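PDB 6FBM: gram-negative insecticidal protein from Chromobacterium piscinae, which is an insecticidal toxin of the MACPF and beta-tripod families and probably acts by forming pores in membranes of its target insects. Local coordinates for residues Ser71-Lys79 with Leu198-Lys207. Residues are numbered along the deposited sequence; the frame is centred on the assembly and turned at random.
Sequences SDFKQDVSK and LSTTAEMSYK
Phe73 meets Glu203 and Lys207 where strand crosses helix. Its ring tip touches the aliphatic part of the glutamate, with CZ 3.7 Å from Glu203 CG. Lys207 NZ stands over the ring face, 4.9 Å from the centroid of Phe73 and 7° off the ring normal, a cation-pi contact. The same NZ donates to Glu203 OE2 at 2.8 Å in a salt bridge, meeting the anti lone pair of that oxygen. The bridge joins residues one helical turn apart and probably helps hold the ammonium over the ring. The ring edge of Phe73 faces Tyr206 CD2; the Tyr206 hydroxyl bonds to Glu126.

Gln75 makes the polar link. Its chain runs extended beyond CG (chi2 -172°) and carries the amide to the helix backbone. NE2 donates to Ser199 O at 2.7 Å, nearly straight at 162°. That carbonyl also accepts the helical bond from Glu203 N, from the opposite face of its plane. A second bond, to Thr124 OG1, grips Gln75 NE2.

Val77 divides its methyls: CG2 lies 3.7 Å from Ser199 CB, and CG1 packs against Leu198 CD1.

The contact lays helix 198-209 against strand 64-78 of the antiparallel sheet. Strand 120-134 pairs with that strand; helix 220-230 packs against Leu198, Thr201, Met204 and Ser205. The two helices join strands 179-187 and 232-239, consistent with a helical cluster that unfurls into a membrane-spanning hairpin in MACPF relatives.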
ATOM      1  N   SER A  71      12.344 -17.705  24.070  1.00 40.24           N
ATOM      2  CA  SER A  71      11.495 -17.128  25.131  1.00 39.15           C
ATOM      3  C   SER A  71      12.127 -17.307  26.515  1.00 38.90           C
ATOM      4  O   SER A  71      12.402 -18.425  26.922  1.00 33.85           O
ATOM      5  CB  SER A  71      10.119 -17.784  25.120  1.00 38.78           C
ATOM      6  OG  SER A  71       9.363 -17.272  24.049  1.00 41.47           O
ATOM      7  N   ASP A  72      12.350 -16.193  27.217  1.00 41.06           N
ATOM      8  CA  ASP A  72      12.753 -16.213  28.633  1.00 40.64           C
ATOM      9  C   ASP A  72      11.488 -15.958  29.422  1.00 38.50           C
ATOM     10  O   ASP A  72      10.751 -14.998  29.176  1.00 36.21           O
ATOM     11  CB  ASP A  72      13.831 -15.159  28.966  1.00 43.29           C
ATOM     12  CG  ASP A  72      15.245 -15.573  28.478  1.00 49.25           C
ATOM     13  OD1 ASP A  72      15.533 -16.791  28.573  1.00 50.59           O
ATOM     14  OD2 ASP A  72      16.061 -14.700  28.003  1.00 54.22           O
ATOM     15  N   PHE A  73      11.228 -16.830  30.384  1.00 39.14           N
ATOM     16  CA  PHE A  73      10.094 -16.695  31.274  1.00 38.14           C
ATOM     17  C   PHE A  73      10.611 -16.328  32.661  1.00 35.03           C
ATOM     18  O   PHE A  73      11.503 -16.966  33.177  1.00 37.79           O
ATOM     19  CB  PHE A  73       9.347 -18.009  31.309  1.00 39.11           C
ATOM     20  CG  PHE A  73       8.090 -17.949  32.088  1.00 40.02           C
ATOM     21  CD1 PHE A  73       6.920 -17.489  31.497  1.00 38.80           C
ATOM     22  CD2 PHE A  73       8.071 -18.355  33.433  1.00 43.13           C
ATOM     23  CE1 PHE A  73       5.746 -17.426  32.229  1.00 40.25           C
ATOM     24  CE2 PHE A  73       6.901 -18.294  34.178  1.00 44.05           C
ATOM     25  CZ  PHE A  73       5.742 -17.823  33.578  1.00 41.13           C
ATOM     26  N   LYS A  74      10.057 -15.289  33.260  1.00 33.14           N
ATOM     27  CA  LYS A  74      10.534 -14.796  34.560  1.00 33.34           C
ATOM     28  C   LYS A  74       9.356 -14.412  35.420  1.00 28.54           C
ATOM     29  O   LYS A  74       8.401 -13.839  34.919  1.00 29.23           O
ATOM     30  CB  LYS A  74      11.396 -13.560  34.396  1.00 36.35           C
ATOM     31  CG  LYS A  74      12.870 -13.851  34.156  1.00 38.14           C
ATOM     32  CD  LYS A  74      13.704 -12.598  33.916  1.00 38.71           C
ATOM     33  CE  LYS A  74      13.930 -12.153  32.457  1.00 41.05           C
ATOM     34  NZ  LYS A  74      15.345 -12.034  31.999  1.00 42.53           N
ATOM     35  N   GLN A  75       9.442 -14.707  36.712  1.00 25.83           N
ATOM     36  CA  GLN A  75       8.449 -14.250  37.685  1.00 24.06           C
ATOM     37  C   GLN A  75       9.108 -13.604  38.888  1.00 24.04           C
ATOM     38  O   GLN A  75      10.039 -14.149  39.466  1.00 26.32           O
ATOM     39  CB  GLN A  75       7.593 -15.407  38.154  1.00 22.79           C
ATOM     40  CG  GLN A  75       6.647 -15.940  37.079  1.00 21.93           C
ATOM     41  CD  GLN A  75       5.692 -16.952  37.646  1.00 20.25           C
ATOM     42  OE1 GLN A  75       6.120 -17.977  38.176  1.00 19.98           O
ATOM     43  NE2 GLN A  75       4.395 -16.663  37.563  1.00 19.20           N
ATOM     44  N   ASP A  76       8.614 -12.434  39.259  1.00 24.50           N
ATOM     45  CA  ASP A  76       8.920 -11.839  40.551  1.00 25.59           C
ATOM     46  C   ASP A  76       7.628 -11.788  41.309  1.00 23.83           C
ATOM     47  O   ASP A  76       6.688 -11.156  40.872  1.00 22.26           O
ATOM     48  CB  ASP A  76       9.496 -10.440  40.389  1.00 28.24           C
ATOM     49  CG  ASP A  76      10.782 -10.441  39.572  1.00 30.38           C
ATOM     50  OD1 ASP A  76      11.692 -11.271  39.850  1.00 29.41           O
ATOM     51  OD2 ASP A  76      10.846  -9.618  38.640  1.00 33.40           O
ATOM     52  N   VAL A  77       7.595 -12.497  42.432  1.00 23.67           N
ATOM     53  CA  VAL A  77       6.398 -12.668  43.242  1.00 21.73           C
ATOM     54  C   VAL A  77       6.729 -12.413  44.704  1.00 20.14           C
ATOM     55  O   VAL A  77       7.743 -12.880  45.227  1.00 20.93           O
ATOM     56  CB  VAL A  77       5.831 -14.088  43.079  1.00 20.90           C
ATOM     57  CG1 VAL A  77       4.617 -14.298  43.958  1.00 19.81           C
ATOM     58  CG2 VAL A  77       5.482 -14.341  41.620  1.00 20.60           C
ATOM     59  N   SER A  78       5.874 -11.655  45.361  1.00 20.06           N
ATOM     60  CA  SER A  78       6.044 -11.425  46.783  1.00 21.27           C
ATOM     61  C   SER A  78       4.772 -10.896  47.445  1.00 23.13           C
ATOM     62  O   SER A  78       4.002 -10.126  46.846  1.00 19.95           O
ATOM     63  CB  SER A  78       7.202 -10.449  47.038  1.00 20.94           C
ATOM     64  OG  SER A  78       7.469 -10.389  48.421  1.00 20.23           O
ATOM     65  N   LYS A  79       4.611 -11.299  48.707  1.00 27.03           N
ATOM     66  CA  LYS A  79       3.569 -10.761  49.585  1.00 29.57           C
ATOM     67  C   LYS A  79       3.890  -9.368  50.095  1.00 30.87           C
ATOM     68  O   LYS A  79       3.011  -8.687  50.629  1.00 31.94           O
ATOM     69  CB  LYS A  79       3.344 -11.695  50.763  1.00 32.62           C
ATOM     70  CG  LYS A  79       2.729 -13.026  50.351  1.00 35.92           C
ATOM     71  CD  LYS A  79       2.572 -13.920  51.597  1.00 37.50           C
ATOM     72  CE  LYS A  79       1.382 -14.862  51.499  1.00 40.02           C
ATOM     73  NZ  LYS A  79       0.844 -15.206  52.851  1.00 42.26           N
ATOM     74  N   LEU A 198       0.892 -19.389  44.342  1.00 28.62           N
ATOM     75  CA  LEU A 198       0.361 -18.247  43.582  1.00 25.91           C
ATOM     76  C   LEU A 198       1.140 -18.072  42.281  1.00 26.10           C
ATOM     77  O   LEU A 198       0.544 -17.829  41.221  1.00 28.97           O
ATOM     78  CB  LEU A 198       0.381 -16.959  44.436  1.00 24.59           C
ATOM     79  CG  LEU A 198      -0.102 -15.584  43.902  1.00 24.98           C
ATOM     80  CD1 LEU A 198       0.883 -14.951  42.907  1.00 23.72           C
ATOM     81  CD2 LEU A 198      -1.507 -15.702  43.299  1.00 24.50           C
ATOM     82  N   SER A 199       2.454 -18.236  42.346  1.00 24.89           N
ATOM     83  CA  SER A 199       3.297 -18.011  41.187  1.00 24.54           C
ATOM     84  C   SER A 199       2.988 -19.003  40.045  1.00 24.22           C
ATOM     85  O   SER A 199       2.960 -18.610  38.869  1.00 24.93           O
ATOM     86  CB  SER A 199       4.782 -18.011  41.594  1.00 24.77           C
ATOM     87  OG  SER A 199       5.224 -19.322  41.919  1.00 25.11           O
ATOM     88  N   THR A 200       2.727 -20.265  40.404  1.00 23.99           N
ATOM     89  CA  THR A 200       2.323 -21.294  39.447  1.00 22.72           C
ATOM     90  C   THR A 200       0.944 -20.981  38.855  1.00 22.28           C
ATOM     91  O   THR A 200       0.748 -21.076  37.655  1.00 23.44           O
ATOM     92  CB  THR A 200       2.363 -22.706  40.101  1.00 23.74           C
ATOM     93  OG1 THR A 200       3.723 -23.086  40.333  1.00 22.16           O
ATOM     94  CG2 THR A 200       1.706 -23.779  39.202  1.00 23.89           C
ATOM     95  N   THR A 201      -0.009 -20.592  39.694  1.00 21.88           N
ATOM     96  CA  THR A 201      -1.343 -20.176  39.216  1.00 21.62           C
ATOM     97  C   THR A 201      -1.251 -18.989  38.253  1.00 21.22           C
ATOM     98  O   THR A 201      -1.965 -18.941  37.249  1.00 19.99           O
ATOM     99  CB  THR A 201      -2.259 -19.830  40.395  1.00 21.06           C
ATOM    100  OG1 THR A 201      -2.195 -20.893  41.352  1.00 21.55           O
ATOM    101  CG2 THR A 201      -3.700 -19.666  39.939  1.00 20.56           C
ATOM    102  N   ALA A 202      -0.367 -18.053  38.558  1.00 20.69           N
ATOM    103  CA  ALA A 202      -0.164 -16.895  37.708  1.00 21.14           C
ATOM    104  C   ALA A 202       0.408 -17.304  36.374  1.00 20.99           C
ATOM    105  O   ALA A 202      -0.072 -16.867  35.334  1.00 19.33           O
ATOM    106  CB  ALA A 202       0.753 -15.892  38.398  1.00 20.78           C
ATOM    107  N   GLU A 203       1.427 -18.160  36.427  1.00 23.59           N
ATOM    108  CA  GLU A 203       2.034 -18.775  35.239  1.00 25.64           C
ATOM    109  C   GLU A 203       0.982 -19.449  34.361  1.00 25.23           C
ATOM    110  O   GLU A 203       0.904 -19.185  33.172  1.00 26.16           O
ATOM    111  CB  GLU A 203       3.126 -19.785  35.664  1.00 28.23           C
ATOM    112  CG  GLU A 203       3.668 -20.735  34.591  1.00 29.77           C
ATOM    113  CD  GLU A 203       4.732 -21.696  35.089  1.00 31.84           C
ATOM    114  OE1 GLU A 203       4.870 -21.871  36.313  1.00 31.65           O
ATOM    115  OE2 GLU A 203       5.453 -22.281  34.246  1.00 36.56           O
ATOM    116  N   MET A 204       0.163 -20.304  34.952  1.00 24.46           N
ATOM    117  CA  MET A 204      -0.868 -21.025  34.199  1.00 22.25           C
ATOM    118  C   MET A 204      -1.896 -20.083  33.640  1.00 19.83           C
ATOM    119  O   MET A 204      -2.353 -20.269  32.515  1.00 18.34           O
ATOM    120  CB  MET A 204      -1.522 -22.116  35.073  1.00 23.95           C
ATOM    121  CG  MET A 204      -0.550 -23.221  35.529  1.00 25.40           C
ATOM    122  SD  MET A 204       0.502 -23.887  34.203  1.00 28.55           S
ATOM    123  CE  MET A 204       1.983 -24.334  35.088  1.00 29.34           C
ATOM    124  N   SER A 205      -2.295 -19.070  34.400  1.00 18.62           N
ATOM    125  CA  SER A 205      -3.285 -18.123  33.902  1.00 17.91           C
ATOM    126  C   SER A 205      -2.727 -17.418  32.670  1.00 18.23           C
ATOM    127  O   SER A 205      -3.403 -17.352  31.627  1.00 16.92           O
ATOM    128  CB  SER A 205      -3.681 -17.127  34.971  1.00 17.43           C
ATOM    129  OG  SER A 205      -4.685 -16.262  34.483  1.00 16.89           O
ATOM    130  N   TYR A 206      -1.484 -16.935  32.769  1.00 17.74           N
ATOM    131  CA  TYR A 206      -0.835 -16.288  31.633  1.00 17.72           C
ATOM    132  C   TYR A 206      -0.765 -17.258  30.456  1.00 17.68           C
ATOM    133  O   TYR A 206      -1.177 -16.923  29.361  1.00 18.46           O
ATOM    134  CB  TYR A 206       0.578 -15.758  31.978  1.00 18.38           C
ATOM    135  CG  TYR A 206       1.295 -15.291  30.748  1.00 18.47           C
ATOM    136  CD1 TYR A 206       0.981 -14.072  30.154  1.00 17.99           C
ATOM    137  CD2 TYR A 206       2.250 -16.116  30.121  1.00 18.80           C
ATOM    138  CE1 TYR A 206       1.619 -13.678  28.992  1.00 17.93           C
ATOM    139  CE2 TYR A 206       2.886 -15.717  28.958  1.00 18.46           C
ATOM    140  CZ  TYR A 206       2.563 -14.515  28.404  1.00 17.90           C
ATOM    141  OH  TYR A 206       3.184 -14.144  27.260  1.00 19.53           O
ATOM    142  N   LYS A 207      -0.259 -18.459  30.687  1.00 16.59           N
ATOM    143  CA  LYS A 207      -0.091 -19.444  29.601  1.00 16.10           C
ATOM    144  C   LYS A 207      -1.380 -19.875  28.930  1.00 15.62           C
ATOM    145  O   LYS A 207      -1.373 -20.146  27.748  1.00 16.14           O
ATOM    146  CB  LYS A 207       0.694 -20.666  30.068  1.00 15.90           C
ATOM    147  CG  LYS A 207       2.157 -20.349  30.206  1.00 16.33           C
ATOM    148  CD  LYS A 207       2.958 -21.561  30.653  1.00 17.42           C
ATOM    149  CE  LYS A 207       4.447 -21.224  30.652  1.00 17.96           C
ATOM    150  NZ  LYS A 207       5.189 -22.256  31.428  1.00 19.08           N
TER